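Terminase large subunit (Bacillus phage spp1, PDB 2WBN) packages viral DNA into empty capsids as an ATP-driven motor and cuts the genome through its C-terminal metal-dependent endonuclease domain, the part described here. Local coordinates at residues D62-V67 against H87-K92; I81-D86 against L158-I163; A106-D111 against N128-A133; A133-D138 against A198-M203. One frame throughout, in Å; residues are numbered along the deposited sequence.

Overall arrangement
From the N terminus, the chain runs through strand 64-72 and strand 77-86 before contact 1 closes the first loop, setting the start of one strand against the approach to helix 91-100. Contact 2 opens inside that loop, at 81-86, and closes only at 158-163, so the two cross; they meet where strands 64-72 and 77-86 pair. Contact 3, which joins strands 108-110 and 130-132 at one border of the mixed sheet, is nested within the loop of contact 2. Contact 4 begins at Ala-133, where contact 3 ends, crosses contact 2, and brings the segment following helix 190-198 against that border.

Contact 1 of 4, residues D62-V67 against H87-K92; sequences DPLAFV and HKVSLK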
loop_
_atom_site.group_PDB
_atom_site.type_symbol
_atom_site.label_atom_id
_atom_site.label_comp_id
_atom_site.label_asym_id
_atom_site.label_seq_id
_atom_site.Cartn_x
_atom_site.Cartn_y
_atom_site.Cartn_z
ATOM N N ASP A 62 -2.995 -15.435 2.446
ATOM C CA ASP A 62 -2.517 -14.057 2.357
ATOM C C ASP A 62 -3.494 -13.076 2.999
ATOM O O ASP A 62 -4.726 -13.265 2.896
ATOM C CB ASP A 62 -2.256 -13.696 0.907
ATOM C CG ASP A 62 -1.118 -14.491 0.332
ATOM O OD1 ASP A 62 -0.510 -15.294 1.092
ATOM O OD2 ASP A 62 -0.820 -14.311 -0.845
ATOM N N PRO A 63 -2.958 -12.074 3.723
ATOM C CA PRO A 63 -3.821 -11.165 4.459
ATOM C C PRO A 63 -4.429 -10.062 3.613
ATOM O O PRO A 63 -3.850 -9.632 2.612
ATOM C CB PRO A 63 -2.875 -10.531 5.478
ATOM C CG PRO A 63 -1.563 -10.473 4.754
ATOM C CD PRO A 63 -1.541 -11.697 3.843
ATOM N N LEU A 64 -5.561 -9.559 4.074
ATOM C CA LEU A 64 -6.050 -8.278 3.606
ATOM C C LEU A 64 -5.040 -7.230 4.097
ATOM O O LEU A 64 -4.538 -7.329 5.221
ATOM C CB LEU A 64 -7.452 -8.009 4.160
ATOM C CG LEU A 64 -8.041 -6.595 3.958
ATOM C CD1 LEU A 64 -9.580 -6.740 3.851
ATOM C CD2 LEU A 64 -7.669 -5.640 5.097
ATOM N N ALA A 65 -4.710 -6.268 3.249
ATOM C CA ALA A 65 -3.781 -5.181 3.607
ATOM C C ALA A 65 -4.323 -3.844 3.107
ATOM O O ALA A 65 -4.464 -3.632 1.886
ATOM C CB ALA A 65 -2.406 -5.453 3.037
ATOM N N PHE A 66 -4.714 -2.998 4.064
ATOM C CA PHE A 66 -5.111 -1.616 3.813
ATOM C C PHE A 66 -3.932 -0.690 4.127
ATOM O O PHE A 66 -3.320 -0.811 5.193
ATOM C CB PHE A 66 -6.293 -1.231 4.705
ATOM C CG PHE A 66 -6.623 0.234 4.681
ATOM C CD1 PHE A 66 -7.370 0.774 3.639
ATOM C CD2 PHE A 66 -6.176 1.074 5.684
ATOM C CE1 PHE A 66 -7.671 2.121 3.606
ATOM C CE2 PHE A 66 -6.467 2.434 5.656
ATOM C CZ PHE A 66 -7.209 2.957 4.616
ATOM N N VAL A 67 -3.619 0.225 3.213
ATOM C CA VAL A 67 -2.553 1.219 3.460
ATOM C C VAL A 67 -3.077 2.632 3.195
ATOM O O VAL A 67 -3.906 2.836 2.301
ATOM C CB VAL A 67 -1.277 0.926 2.623
ATOM C CG1 VAL A 67 -0.759 -0.494 2.915
ATOM C CG2 VAL A 67 -1.517 1.146 1.081
ATOM N N HIS A 87 -4.979 -11.361 8.503
ATOM C CA HIS A 87 -5.013 -12.681 7.904
ATOM C C HIS A 87 -6.387 -13.329 7.975
ATOM O O HIS A 87 -6.676 -14.214 7.204
ATOM C CB HIS A 87 -3.965 -13.602 8.539
ATOM C CG HIS A 87 -2.567 -13.260 8.134
ATOM N ND1 HIS A 87 -1.818 -12.308 8.793
ATOM C CD2 HIS A 87 -1.802 -13.696 7.102
ATOM C CE1 HIS A 87 -0.654 -12.171 8.186
ATOM N NE2 HIS A 87 -0.613 -13.004 7.162
ATOM N N LYS A 88 -7.209 -12.882 8.914
ATOM C CA LYS A 88 -8.576 -13.392 9.111
ATOM C C LYS A 88 -9.486 -12.326 8.530
ATOM O O LYS A 88 -9.958 -11.408 9.228
ATOM C CB LYS A 88 -8.814 -13.637 10.597
ATOM C CG LYS A 88 -7.874 -14.745 11.086
ATOM C CD LYS A 88 -8.100 -15.156 12.475
ATOM C CE LYS A 88 -6.890 -15.886 12.996
ATOM N NZ LYS A 88 -6.832 -17.318 12.566
ATOM N N VAL A 89 -9.686 -12.419 7.227
ATOM C CA VAL A 89 -10.204 -11.294 6.458
ATOM C C VAL A 89 -11.681 -11.014 6.798
ATOM O O VAL A 89 -12.547 -11.907 6.706
ATOM C CB VAL A 89 -10.052 -11.556 4.954
ATOM C CG1 VAL A 89 -10.650 -10.399 4.128
ATOM C CG2 VAL A 89 -8.591 -11.818 4.596
ATOM N N SER A 90 -11.946 -9.783 7.222
ATOM C CA SER A 90 -13.299 -9.329 7.500
ATOM C C SER A 90 -13.478 -7.975 6.843
ATOM O O SER A 90 -12.741 -7.017 7.139
ATOM C CB SER A 90 -13.553 -9.224 9.003
ATOM O OG SER A 90 -14.796 -8.574 9.246
ATOM N N LEU A 91 -14.427 -7.910 5.916
ATOM C CA LEU A 91 -14.818 -6.635 5.337
ATOM C C LEU A 91 -15.521 -5.764 6.388
ATOM O O LEU A 91 -15.337 -4.553 6.394
ATOM C CB LEU A 91 -15.704 -6.854 4.104
ATOM C CG LEU A 91 -15.074 -7.636 2.940
ATOM C CD1 LEU A 91 -15.979 -7.590 1.702
ATOM C CD2 LEU A 91 -13.679 -7.063 2.613
ATOM N N LYS A 92 -16.316 -6.367 7.273
ATOM C CA LYS A 92 -16.923 -5.602 8.374
ATOM C C LYS A 92 -15.840 -4.887 9.203
ATOM O O LYS A 92 -15.933 -3.684 9.454
ATOM C CB LYS A 92 -17.766 -6.503 9.278
ATOM C CG LYS A 92 -18.349 -5.768 10.509
ATOM C CD LYS A 92 -19.597 -6.445 11.062
ATOM C CE LYS A 92 -20.190 -5.686 12.265
ATOM N NZ LYS A 92 -20.484 -4.237 11.968
#
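Pro-63 lies flat against the imidazole of His-87, with both side chains projecting in a common direction. Its CB stands 3.6 Å from the centroid of the His-87 ring and only 5° off the ring normal, a CH-pi contact over the middle of the face. Pro-63 CG shifts toward one corner of the ring and comes 3.6 Å from His-87 NE2. The histidine reaches this place because its CG is anti to the carbonyl carbon, while chi2 of 86° turns the ring broadside to the proline.

Further along, Leu-64 and Val-89 meet through their branches. Leu-64 CG is anti to its own N (chi1 170°), and CD1 of Leu-64 extends to Val-89 CG1 at 3.8 Å. The second methyl of the valine, CG2, turns instead to the backbone and lies 3.8 Å from Leu-64 N. That nitrogen is not left without a partner, since it pairs with Asp-86 in the neighbouring strand. Leu-91 adds a looser touch, its CD2 lying 4.3 Å from Leu-64 CD1, and its side chain also packs on helix 115-124. Between Val-89 and Leu-91, the hydroxyl of Ser-90 caps the N terminus of helix 91-100 through Arg-93 N.

Pro-63 also touches His-190, a ligand of the second catalytic manganese, which places this contact beside the active site. No hydrogen bond crosses between 62-67 and 87-92: they are held by aliphatic and CH-pi contacts, so their fit depends on shape, with strand pairing nearby supplying the directional bonds.

Contact 2 of 4, residues I81-D86 against L158-I163; sequences IDELVD and LRTPNI
Glu-83 reaches from its strand to the first turn of helix 161-169 and touches four consecutive residues, Thr-160 to Ile-163. Its CB lies 4.0 Å from Ile-163 CD1. CG, set between the backbone N and the carbonyl carbon (chi1 72°), passes beside the CA and CB of Thr-160, and the extended chain beyond it carries CD to the helix start. There the carboxylate receives two backbone bonds on its syn lone pairs: Ile-163 N gives to Glu-83 OE1 at 2.8 Å, and Asn-162 N gives to Glu-83 OE2 at 2.8 Å. A third donor, Asn-162 ND2, reaches Glu-83 OE2 at 3.0 Å from well above the carboxylate plane. These three bonds fix the rotation of the group, and the helix N terminus would probably stabilise its negative charge.

Around this centre, Thr-160 CG2 packs 3.5 Å from Asp-82 CA, and Val-85 CG2 lies 3.5 Å from Asn-162 ND2. Two waters bridge the segments further back, one from Ile-81 O to Arg-159 NH1, the other from Asp-82 OD1 to Arg-159 O. Arg-159 is also tied to Asp-42 and Ile-40, and Asp-82 to Tyr-103. Ile-81 and Asp-82 form a classic beta bulge opposite Arg-68 of strand 64-72. Helix 161-169 thus begins against strand 77-86, with Ile-163 packing on both strand 64-72 and Ile-155 of strand 152-155.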
loop_
_atom_site.group_PDB
_atom_site.type_symbol
_atom_site.label_atom_id
_atom_site.label_comp_id
_atom_site.label_asym_id
_atom_site.label_seq_id
_atom_site.Cartn_x
_atom_site.Cartn_y
_atom_site.Cartn_z
ATOM N N ILE A 81 1.179 6.524 6.662
ATOM C CA ILE A 81 0.377 7.106 7.740
ATOM C C ILE A 81 -0.235 6.013 8.603
ATOM O O ILE A 81 -0.152 6.054 9.832
ATOM C CB ILE A 81 -0.755 8.014 7.183
ATOM C CG1 ILE A 81 -0.159 9.179 6.384
ATOM C CG2 ILE A 81 -1.638 8.519 8.324
ATOM C CD1 ILE A 81 -1.200 10.134 5.746
ATOM N N ASP A 82 -0.860 5.034 7.953
ATOM C CA ASP A 82 -1.521 3.983 8.678
ATOM C C ASP A 82 -1.683 2.736 7.804
ATOM O O ASP A 82 -1.402 2.758 6.608
ATOM C CB ASP A 82 -2.870 4.498 9.177
ATOM C CG ASP A 82 -3.309 3.869 10.489
ATOM O OD1 ASP A 82 -2.691 2.883 10.946
ATOM O OD2 ASP A 82 -4.295 4.371 11.072
ATOM N N GLU A 83 -2.103 1.646 8.441
ATOM C CA GLU A 83 -2.275 0.364 7.784
ATOM C C GLU A 83 -3.234 -0.513 8.601
ATOM O O GLU A 83 -3.446 -0.282 9.799
ATOM C CB GLU A 83 -0.922 -0.351 7.656
ATOM C CG GLU A 83 -0.399 -0.864 8.996
ATOM C CD GLU A 83 0.992 -1.460 8.969
ATOM O OE1 GLU A 83 1.721 -1.287 7.973
ATOM O OE2 GLU A 83 1.366 -2.117 9.974
ATOM N N LEU A 84 -3.793 -1.522 7.941
ATOM C CA LEU A 84 -4.459 -2.627 8.604
ATOM C C LEU A 84 -4.097 -3.879 7.828
ATOM O O LEU A 84 -4.381 -3.979 6.631
ATOM C CB LEU A 84 -5.985 -2.446 8.638
ATOM C CG LEU A 84 -6.808 -3.530 9.343
ATOM C CD1 LEU A 84 -6.580 -3.559 10.872
ATOM C CD2 LEU A 84 -8.292 -3.346 9.029
ATOM N N VAL A 85 -3.474 -4.830 8.511
ATOM C CA VAL A 85 -3.131 -6.130 7.945
ATOM C C VAL A 85 -3.847 -7.209 8.755
ATOM O O VAL A 85 -3.651 -7.326 9.973
ATOM C CB VAL A 85 -1.609 -6.348 7.925
ATOM C CG1 VAL A 85 -1.258 -7.725 7.308
ATOM C CG2 VAL A 85 -0.911 -5.200 7.145
ATOM N N ASP A 86 -4.659 -8.010 8.078
ATOM C CA ASP A 86 -5.496 -9.008 8.728
ATOM C C ASP A 86 -5.523 -10.293 7.917
ATOM O O ASP A 86 -6.041 -10.311 6.786
ATOM C CB ASP A 86 -6.896 -8.406 8.821
ATOM C CG ASP A 86 -7.802 -9.144 9.735
ATOM O OD1 ASP A 86 -7.404 -10.206 10.270
ATOM O OD2 ASP A 86 -8.955 -8.636 9.917
ATOM N N LEU A 158 6.568 2.664 14.295
ATOM C CA LEU A 158 5.610 2.835 15.383
ATOM C C LEU A 158 4.170 2.958 14.882
ATOM O O LEU A 158 3.233 2.596 15.597
ATOM C CB LEU A 158 5.989 4.063 16.230
ATOM C CG LEU A 158 7.334 3.985 16.940
ATOM C CD1 LEU A 158 7.595 5.246 17.820
ATOM C CD2 LEU A 158 7.395 2.740 17.801
ATOM N N ARG A 159 4.002 3.460 13.657
ATOM C CA ARG A 159 2.692 3.653 13.048
ATOM C C ARG A 159 2.330 2.520 12.133
ATOM O O ARG A 159 1.178 2.066 12.142
ATOM C CB ARG A 159 2.675 4.933 12.211
ATOM C CG ARG A 159 2.992 6.155 12.992
ATOM C CD ARG A 159 3.035 7.425 12.144
ATOM N NE ARG A 159 3.403 8.536 13.003
ATOM C CZ ARG A 159 2.552 9.226 13.761
ATOM N NH1 ARG A 159 1.247 8.963 13.746
ATOM N NH2 ARG A 159 3.015 10.192 14.534
ATOM N N THR A 160 3.287 2.089 11.304
ATOM C CA THR A 160 2.981 1.089 10.260
ATOM C C THR A 160 4.011 -0.027 10.258
ATOM O O THR A 160 4.880 -0.068 9.377
ATOM C CB THR A 160 2.876 1.716 8.853
ATOM O OG1 THR A 160 4.102 2.368 8.490
ATOM C CG2 THR A 160 1.710 2.737 8.788
ATOM N N PRO A 161 3.945 -0.915 11.263
ATOM C CA PRO A 161 5.008 -1.942 11.419
ATOM C C PRO A 161 5.064 -2.962 10.291
ATOM O O PRO A 161 6.149 -3.452 9.967
ATOM C CB PRO A 161 4.669 -2.625 12.741
ATOM C CG PRO A 161 3.239 -2.314 12.996
ATOM C CD PRO A 161 2.990 -0.962 12.378
ATOM N N ASN A 162 3.907 -3.275 9.701
ATOM C CA ASN A 162 3.871 -4.223 8.601
ATOM C C ASN A 162 4.494 -3.666 7.321
ATOM O O ASN A 162 5.322 -4.331 6.684
ATOM C CB ASN A 162 2.421 -4.687 8.318
ATOM C CG ASN A 162 1.867 -5.566 9.418
ATOM O OD1 ASN A 162 2.308 -6.701 9.574
ATOM N ND2 ASN A 162 0.903 -5.053 10.190
ATOM N N ILE A 163 4.107 -2.460 6.948
ATOM C CA ILE A 163 4.742 -1.741 5.834
ATOM C C ILE A 163 6.267 -1.667 6.038
ATOM O O ILE A 163 7.040 -2.001 5.135
ATOM C CB ILE A 163 4.168 -0.304 5.666
ATOM C CG1 ILE A 163 2.726 -0.336 5.168
ATOM C CG2 ILE A 163 5.005 0.519 4.654
ATOM C CD1 ILE A 163 2.004 1.010 5.241
HETATM O O HOH W 1 -0.535 7.100 12.227
HETATM O O HOH W 2 -1.158 2.995 13.149
#

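Contact 3 of 4, residues A106-D111 against N128-A133; sequences ARIIAD and NRIEGA
Strands 108-110 and 130-132 run parallel, their axes 4.7 Å apart at closest approach and 31° from alignment, joined by backbone bonds that alternate from Ile-108 N to Arg-129 O through to Ala-133 N to Ala-110 O. With helix 115-124 between them in sequence they make a beta-alpha-beta unit at the border of the sheet in this RNase H-like nuclease domain. The first strand leads directly into Asp-111, a ligand of the first catalytic manganese.

On the side facing helix 115-124, Ile-130 CG1 is anti to its backbone N (chi1 -177°), bringing CD1 of Ile-130 to 3.9 Å from Ala-110 CB. Ile-108 CG2 approaches the same methyl, Ile-130 CD1, more loosely at 4.3 Å. Ala-110 and Ile-130 also pack on the helix, through Ile-118 and Leu-121 respectively.

Ile-109 and Glu-131 occupy the other side. The branch methyl Ile-109 CG2 lies 3.8 Å from Ala-133 CB, close to where the second strand ends. Glu-131 stretches across Arg-107, with guanidinium and carboxylate planes nearly perpendicular. Its OE2 forms salt bridges with Lys-134 and Arg-201, leaving OE1 for Arg-107. The arginine bends at chi3 (67°), and its aliphatic part comes slightly nearer the acid than the charged end does: Arg-107 CD lies 3.1 Å from Glu-131 OE1, and Arg-107 NH1 makes a weak, bent salt-bridge hydrogen bond to that oxygen at 3.3 Å.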
loop_
_atom_site.group_PDB
_atom_site.type_symbol
_atom_site.label_atom_id
_atom_site.label_comp_id
_atom_site.label_asym_id
_atom_site.label_seq_id
_atom_site.Cartn_x
_atom_site.Cartn_y
_atom_site.Cartn_z
ATOM N N ALA A 106 -11.347 9.903 2.039
ATOM C CA ALA A 106 -10.333 9.771 1.003
ATOM C C ALA A 106 -10.589 8.478 0.236
ATOM O O ALA A 106 -11.034 7.473 0.799
ATOM C CB ALA A 106 -8.932 9.776 1.606
ATOM N N ARG A 107 -10.304 8.518 -1.056
ATOM C CA ARG A 107 -10.551 7.395 -1.943
ATOM C C ARG A 107 -9.693 6.183 -1.604
ATOM O O ARG A 107 -8.531 6.338 -1.265
ATOM C CB ARG A 107 -10.248 7.812 -3.374
ATOM C CG ARG A 107 -10.524 6.734 -4.377
ATOM C CD ARG A 107 -10.652 7.306 -5.751
ATOM N NE ARG A 107 -9.386 7.841 -6.229
ATOM C CZ ARG A 107 -9.240 8.486 -7.383
ATOM N NH1 ARG A 107 -10.282 8.680 -8.186
ATOM N NH2 ARG A 107 -8.046 8.940 -7.737
ATOM N N ILE A 108 -10.273 4.985 -1.739
ATOM C CA ILE A 108 -9.530 3.719 -1.625
ATOM C C ILE A 108 -9.519 3.024 -2.991
ATOM O O ILE A 108 -10.592 2.770 -3.584
ATOM C CB ILE A 108 -10.143 2.780 -0.556
ATOM C CG1 ILE A 108 -10.174 3.470 0.813
ATOM C CG2 ILE A 108 -9.367 1.447 -0.467
ATOM C CD1 ILE A 108 -11.021 2.757 1.861
ATOM N N ILE A 109 -8.320 2.779 -3.517
ATOM C CA ILE A 109 -8.158 2.009 -4.736
ATOM C C ILE A 109 -7.900 0.580 -4.307
ATOM O O ILE A 109 -6.963 0.307 -3.539
ATOM C CB ILE A 109 -7.035 2.545 -5.658
ATOM C CG1 ILE A 109 -7.310 4.010 -6.045
ATOM C CG2 ILE A 109 -6.975 1.725 -6.939
ATOM C CD1 ILE A 109 -6.273 4.643 -7.007
ATOM N N ALA A 110 -8.752 -0.331 -4.782
ATOM C CA ALA A 110 -8.749 -1.694 -4.312
ATOM C C ALA A 110 -8.453 -2.718 -5.386
ATOM O O ALA A 110 -8.876 -2.598 -6.532
ATOM C CB ALA A 110 -10.092 -2.030 -3.634
ATOM N N ASP A 111 -7.723 -3.741 -4.954
ATOM C CA ASP A 111 -7.551 -5.028 -5.623
ATOM C C ASP A 111 -8.774 -5.434 -6.450
ATOM O O ASP A 111 -9.790 -5.846 -5.903
ATOM C CB ASP A 111 -7.235 -6.036 -4.490
ATOM C CG ASP A 111 -7.242 -7.503 -4.912
ATOM O OD1 ASP A 111 -7.207 -7.829 -6.122
ATOM O OD2 ASP A 111 -7.272 -8.353 -3.962
ATOM N N ASN A 128 -18.111 4.417 0.450
ATOM C CA ASN A 128 -18.554 4.897 -0.849
ATOM C C ASN A 128 -17.422 5.185 -1.813
ATOM O O ASN A 128 -17.551 4.921 -3.015
ATOM C CB ASN A 128 -19.390 6.162 -0.674
ATOM C CG ASN A 128 -20.664 5.913 0.107
ATOM O OD1 ASN A 128 -21.352 4.903 -0.095
ATOM N ND2 ASN A 128 -20.997 6.841 1.003
ATOM N N ARG A 129 -16.322 5.728 -1.293
ATOM C CA ARG A 129 -15.189 6.129 -2.122
ATOM C C ARG A 129 -14.209 4.982 -2.311
ATOM O O ARG A 129 -13.004 5.142 -2.182
ATOM C CB ARG A 129 -14.500 7.358 -1.514
ATOM C CG ARG A 129 -15.435 8.562 -1.438
ATOM C CD ARG A 129 -14.812 9.801 -0.845
ATOM N NE ARG A 129 -15.854 10.795 -0.559
ATOM C CZ ARG A 129 -15.638 12.081 -0.289
ATOM N NH1 ARG A 129 -14.405 12.578 -0.265
ATOM N NH2 ARG A 129 -16.669 12.885 -0.044
ATOM N N ILE A 130 -14.721 3.798 -2.584
ATOM C CA ILE A 130 -13.854 2.693 -2.946
ATOM C C ILE A 130 -14.051 2.471 -4.433
ATOM O O ILE A 130 -15.191 2.532 -4.936
ATOM C CB ILE A 130 -14.139 1.423 -2.122
ATOM C CG1 ILE A 130 -13.151 0.309 -2.495
ATOM C CG2 ILE A 130 -15.589 0.939 -2.307
ATOM C CD1 ILE A 130 -12.933 -0.681 -1.405
ATOM N N GLU A 131 -12.952 2.297 -5.159
ATOM C CA GLU A 131 -13.051 1.857 -6.544
ATOM C C GLU A 131 -11.977 0.838 -6.893
ATOM O O GLU A 131 -10.917 0.785 -6.268
ATOM C CB GLU A 131 -13.045 3.041 -7.521
ATOM C CG GLU A 131 -11.702 3.707 -7.761
ATOM C CD GLU A 131 -11.838 4.931 -8.663
ATOM O OE1 GLU A 131 -12.176 6.015 -8.140
ATOM O OE2 GLU A 131 -11.616 4.810 -9.891
ATOM N N GLY A 132 -12.284 0.004 -7.884
ATOM C CA GLY A 132 -11.354 -0.995 -8.359
ATOM C C GLY A 132 -10.137 -0.344 -8.983
ATOM O O GLY A 132 -10.258 0.694 -9.653
ATOM N N ALA A 133 -8.963 -0.928 -8.738
ATOM C CA ALA A 133 -7.758 -0.545 -9.453
ATOM C C ALA A 133 -8.016 -0.720 -10.945
ATOM O O ALA A 133 -8.451 -1.776 -11.374
ATOM C CB ALA A 133 -6.579 -1.398 -9.027
#

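Contact 4 of 4, residues A133-D138 against A198-M203; sequences AKKGPD and AFERDM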
loop_
_atom_site.group_PDB
_atom_site.type_symbol
_atom_site.label_atom_id
_atom_site.label_comp_id
_atom_site.label_asym_id
_atom_site.label_seq_id
_atom_site.Cartn_x
_atom_site.Cartn_y
_atom_site.Cartn_z
ATOM N N ALA A 133 -8.963 -0.928 -8.738
ATOM C CA ALA A 133 -7.758 -0.545 -9.453
ATOM C C ALA A 133 -8.016 -0.720 -10.945
ATOM O O ALA A 133 -8.451 -1.776 -11.374
ATOM C CB ALA A 133 -6.579 -1.398 -9.027
ATOM N N LYS A 134 -7.751 0.334 -11.712
ATOM C CA LYS A 134 -7.909 0.309 -13.166
ATOM C C LYS A 134 -6.805 -0.493 -13.848
ATOM O O LYS A 134 -7.049 -1.145 -14.868
ATOM C CB LYS A 134 -7.943 1.737 -13.733
ATOM C CG LYS A 134 -9.239 2.480 -13.430
ATOM C CD LYS A 134 -9.190 3.934 -13.895
ATOM C CE LYS A 134 -10.598 4.533 -14.006
ATOM N NZ LYS A 134 -11.383 4.322 -12.744
ATOM N N LYS A 135 -5.597 -0.448 -13.293
ATOM C CA LYS A 135 -4.468 -1.126 -13.914
ATOM C C LYS A 135 -4.566 -2.632 -13.713
ATOM O O LYS A 135 -5.178 -3.100 -12.758
ATOM C CB LYS A 135 -3.140 -0.592 -13.388
ATOM C CG LYS A 135 -2.745 0.770 -13.951
ATOM C CD LYS A 135 -1.285 1.042 -13.657
ATOM C CE LYS A 135 -0.782 2.347 -14.251
ATOM N NZ LYS A 135 0.588 2.569 -13.721
ATOM N N GLY A 136 -3.963 -3.374 -14.640
ATOM C CA GLY A 136 -4.114 -4.822 -14.709
ATOM C C GLY A 136 -2.921 -5.565 -14.154
ATOM O O GLY A 136 -2.036 -4.955 -13.568
ATOM N N PRO A 137 -2.887 -6.896 -14.346
ATOM C CA PRO A 137 -1.767 -7.696 -13.843
ATOM C C PRO A 137 -0.424 -7.358 -14.506
ATOM O O PRO A 137 0.622 -7.501 -13.863
ATOM C CB PRO A 137 -2.191 -9.138 -14.150
ATOM C CG PRO A 137 -3.679 -9.071 -14.415
ATOM C CD PRO A 137 -3.899 -7.732 -15.022
ATOM N N ASP A 138 -0.446 -6.878 -15.752
ATOM C CA ASP A 138 0.784 -6.471 -16.449
ATOM C C ASP A 138 1.393 -5.129 -15.995
ATOM O O ASP A 138 2.412 -4.703 -16.530
ATOM C CB ASP A 138 0.537 -6.448 -17.960
ATOM C CG ASP A 138 0.266 -7.827 -18.509
ATOM O OD1 ASP A 138 0.796 -8.786 -17.908
ATOM O OD2 ASP A 138 -0.472 -7.962 -19.520
ATOM N N ALA A 198 -2.663 2.081 -4.542
ATOM C CA ALA A 198 -2.937 3.415 -4.011
ATOM C C ALA A 198 -2.368 4.521 -4.900
ATOM O O ALA A 198 -2.971 5.588 -5.019
ATOM C CB ALA A 198 -2.389 3.549 -2.588
ATOM N N PHE A 199 -1.205 4.260 -5.499
ATOM C CA PHE A 199 -0.507 5.227 -6.359
ATOM C C PHE A 199 -0.624 4.987 -7.865
ATOM O O PHE A 199 0.089 5.630 -8.640
ATOM C CB PHE A 199 0.967 5.253 -5.987
ATOM C CG PHE A 199 1.225 5.964 -4.710
ATOM C CD1 PHE A 199 1.274 5.269 -3.515
ATOM C CD2 PHE A 199 1.337 7.343 -4.690
ATOM C CE1 PHE A 199 1.496 5.944 -2.313
ATOM C CE2 PHE A 199 1.554 8.010 -3.498
ATOM C CZ PHE A 199 1.617 7.311 -2.316
ATOM N N GLU A 200 -1.516 4.095 -8.295
ATOM C CA GLU A 200 -1.587 3.770 -9.727
ATOM C C GLU A 200 -1.889 4.986 -10.615
ATOM O O GLU A 200 -1.408 5.054 -11.739
ATOM C CB GLU A 200 -2.569 2.617 -10.008
ATOM C CG GLU A 200 -4.037 2.952 -9.812
ATOM C CD GLU A 200 -4.976 1.950 -10.485
ATOM O OE1 GLU A 200 -4.567 0.815 -10.811
ATOM O OE2 GLU A 200 -6.144 2.318 -10.696
ATOM N N ARG A 201 -2.675 5.941 -10.115
ATOM C CA ARG A 201 -3.061 7.121 -10.920
ATOM C C ARG A 201 -1.983 8.205 -10.942
ATOM O O ARG A 201 -2.136 9.206 -11.640
ATOM C CB ARG A 201 -4.361 7.765 -10.412
ATOM C CG ARG A 201 -5.514 6.811 -10.090
ATOM C CD ARG A 201 -5.939 5.968 -11.284
ATOM N NE ARG A 201 -6.817 4.866 -10.880
ATOM C CZ ARG A 201 -8.109 4.987 -10.568
ATOM N NH1 ARG A 201 -8.716 6.171 -10.621
ATOM N NH2 ARG A 201 -8.806 3.905 -10.214
ATOM N N ASP A 202 -0.910 8.034 -10.174
ATOM C CA ASP A 202 0.120 9.063 -10.082
ATOM C C ASP A 202 1.341 8.753 -10.937
ATOM O O ASP A 202 2.299 9.507 -10.928
ATOM C CB ASP A 202 0.534 9.242 -8.630
ATOM C CG ASP A 202 -0.585 9.783 -7.778
ATOM O OD1 ASP A 202 -1.151 9.020 -6.965
ATOM O OD2 ASP A 202 -0.895 10.986 -7.911
HETATM N N MSE A 203 1.294 7.664 -11.698
HETATM C CA MSE A 203 2.491 7.159 -12.362
HETATM C C MSE A 203 2.565 7.573 -13.834
HETATM O O MSE A 203 1.595 8.094 -14.387
HETATM C CB MSE A 203 2.561 5.651 -12.217
HETATM C CG MSE A 203 2.375 5.188 -10.790
HETATM SE SE MSE A 203 2.328 3.273 -10.691
HETATM C CE MSE A 203 2.283 3.058 -8.740
#
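The carboxylate of Glu-200 receives two successive backbone N-H groups from the loop after strand 130-132. Lys-134 N gives to Glu-200 OE2 at 2.7 Å on the syn lone pair, and Lys-135 N gives to Glu-200 OE1 at 3.0 Å, also from the syn side but 30° out of the plane. Lys-135 CB rests 3.3 Å from Glu-200 OE1, the lysine and glutamate side chains running antiparallel alongside each other. Extended beyond CG, the lysine brings Lys-135 NZ to 3.6 Å from SE of Met-203, a selenomethionine.

In the next shell, Arg-201 holds the acid from its other side: Arg-201 NE donates to Glu-200 OE2 at 2.6 Å, on the anti side and in the guanidinium plane. A bend at chi2 (-59°) folds the arginine back to its neighbour. Over one face of the Arg-201 guanidinium lies Lys-134 CD, 3.6 Å above the plane, the lysine side chain running roughly perpendicular to that of the arginine. Lys-134 NZ and Arg-201 NH2, 3.6 Å apart, converge on the carboxylate of Glu-131, which forms salt bridges with both.

Further out, Glu-200 and Arg-201 pack on Ile-109 of strand 108-110, while Met-203 touches Trp-146 of helix 140-148. A carboxylate bound to consecutive main-chain amides here joins two loops of the RNase H-like nuclease fold, one following border strand 130-132 and the other following helix 190-198, which carries the manganese ligands His-190 and Asp-193.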